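DTDP-4-dehydrorhamnose Reductase (Yersinia enterocolitica, PDB 5U9C) catalyses the NADPH-dependent reduction of dTDP-4-dehydro-beta-L-rhamnose to dTDP-L-rhamnose, a step of dTDP-L-rhamnose biosynthesis. Local coordinates at the interface of chains A and B. Numbering follows the deposited sequence. Chains: chain A/B, dTDP-4-dehydrorhamnose Reductase.

The interface of chains A and B. Residues chain A 119, 121-122; chain B 76, 79-80, 129, 132.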
loop_
_atom_site.group_PDB
_atom_site.type_symbol
_atom_site.label_atom_id
_atom_site.label_comp_id
_atom_site.label_asym_id
_atom_site.label_seq_id
_atom_site.Cartn_x
_atom_site.Cartn_y
_atom_site.Cartn_z
ATOM N N ASN A 119 -3.091 17.606 -9.467
ATOM C CA ASN A 119 -3.091 18.461 -10.667
ATOM C C ASN A 119 -3.309 17.620 -11.942
ATOM O O ASN A 119 -3.459 16.387 -11.873
ATOM C CB ASN A 119 -1.845 19.373 -10.728
ATOM C CG ASN A 119 -0.547 18.605 -10.903
ATOM O OD1 ASN A 119 -0.470 17.658 -11.695
ATOM N ND2 ASN A 119 0.507 19.049 -10.194
ATOM N N LEU A 121 -1.348 16.542 -14.180
ATOM C CA LEU A 121 -0.361 15.470 -14.425
ATOM C C LEU A 121 -0.552 14.246 -13.541
ATOM O O LEU A 121 0.002 13.169 -13.835
ATOM C CB LEU A 121 1.081 15.952 -14.266
ATOM C CG LEU A 121 1.726 16.685 -15.414
ATOM C CD1 LEU A 121 3.152 17.085 -15.039
ATOM C CD2 LEU A 121 1.729 15.792 -16.646
ATOM N N ASP A 122 -1.279 14.384 -12.429
ATOM C CA ASP A 122 -1.528 13.228 -11.570
ATOM C C ASP A 122 -2.400 12.212 -12.324
ATOM O O ASP A 122 -3.238 12.575 -13.153
ATOM C CB ASP A 122 -2.130 13.651 -10.240
ATOM C CG ASP A 122 -1.100 14.308 -9.341
ATOM O OD1 ASP A 122 -0.194 13.574 -8.896
ATOM O OD2 ASP A 122 -1.181 15.534 -9.095
ATOM N N PRO B 76 5.641 21.453 -11.855
ATOM C CA PRO B 76 4.975 20.466 -12.721
ATOM C C PRO B 76 4.398 21.079 -13.996
ATOM O O PRO B 76 4.278 20.366 -14.990
ATOM C CB PRO B 76 3.886 19.864 -11.830
ATOM C CG PRO B 76 3.787 20.747 -10.636
ATOM C CD PRO B 76 5.079 21.497 -10.502
ATOM N N ALA B 79 6.971 20.621 -16.623
ATOM C CA ALA B 79 7.005 19.207 -17.006
ATOM C C ALA B 79 5.856 18.860 -17.969
ATOM O O ALA B 79 6.040 18.150 -18.978
ATOM C CB ALA B 79 6.908 18.331 -15.759
ATOM N N GLY B 80 4.661 19.346 -17.642
ATOM C CA GLY B 80 3.481 19.087 -18.447
ATOM C C GLY B 80 3.564 19.702 -19.831
ATOM O O GLY B 80 3.361 19.033 -20.833
ATOM N N TYR B 129 6.587 13.774 -10.792
ATOM C CA TYR B 129 6.014 14.510 -11.920
ATOM C C TYR B 129 6.742 14.327 -13.240
ATOM O O TYR B 129 6.104 14.289 -14.271
ATOM C CB TYR B 129 5.729 15.989 -11.582
ATOM C CG TYR B 129 4.502 16.140 -10.688
ATOM C CD1 TYR B 129 3.217 15.891 -11.191
ATOM C CD2 TYR B 129 4.624 16.478 -9.324
ATOM C CE1 TYR B 129 2.098 16.017 -10.372
ATOM C CE2 TYR B 129 3.504 16.605 -8.502
ATOM C CZ TYR B 129 2.250 16.378 -9.027
ATOM O OH TYR B 129 1.155 16.461 -8.217
ATOM N N ARG B 132 5.410 11.021 -14.562
ATOM C CA ARG B 132 4.044 11.204 -15.013
ATOM C C ARG B 132 3.998 11.914 -16.376
ATOM O O ARG B 132 3.231 11.523 -17.257
ATOM C CB ARG B 132 3.254 12.021 -13.995
ATOM C CG ARG B 132 3.005 11.301 -12.683
ATOM C CD ARG B 132 2.422 12.206 -11.613
ATOM N NE ARG B 132 2.361 11.493 -10.359
ATOM C CZ ARG B 132 2.967 11.816 -9.225
ATOM N NH1 ARG B 132 3.586 12.976 -9.065
ATOM N NH2 ARG B 132 2.816 11.013 -8.173
#
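B:Tyr129 reaches across to a loop of chain A and ends on the carboxylate of A:Asp122. Followed outward from CB, its ring first meets A:Leu121, whose CB lies 3.7 Å from CD1 of the tyrosine. One atom further, CE1 of B:Tyr129 is 3.3 Å from the amide oxygen OD1 of A:Asn119; this amide comes from the opposite direction, its plane turned 40° from the ring. At the tip the phenol OH donates a 2.7 Å hydrogen bond to OD2 of A:Asp122, met on the syn side and 17° out of the carboxylate plane. Tyrosine suits the place because it joins a broad apolar surface to a polar end.

Aspartate offers two oxygens: OD1 faces B:Arg132, while OD2 is gripped twice, its anti lone pair also taking the backbone N-H of A:Asn119, at 2.8 Å. With chi1 at 66°, the A:Asn119 side chain is flanked by both its backbone N and its carbonyl carbon, and OD1 accepts from the N-H of A:Leu121, so its compact amide braces the turn.

B:Arg132 runs extended from CG to NE and forms a loose salt bridge, with NE 3.6 Å from OD1 of A:Asp122, which lies over a guanidinium face. Arginine's long arm and flat cation let it also cover the B:Tyr129 ring, NH1 standing 3.4 Å above its centre; the positive charge may favour the carboxylate's charged form.

A:Leu121, an apolar branched residue, sends CD1 to helix 76-97 of chain B, 3.5 Å from the carbonyl O of B:Pro76 and beside B:Ala79 and B:Gly80, whose small size admits the methyl.

Thus the long chain A loop between 3-10 helix 107-109 and helix 129-144 packs against the beginnings of chain B helices 76-97 and 129-144, apparently on the outer side of a Rossmann-type domain. B:Tyr129 starts the helix carrying the short-chain dehydrogenase/reductase YxxxK motif, within which B:Arg132 lies; whether this pairing is biological the structure alone does not show.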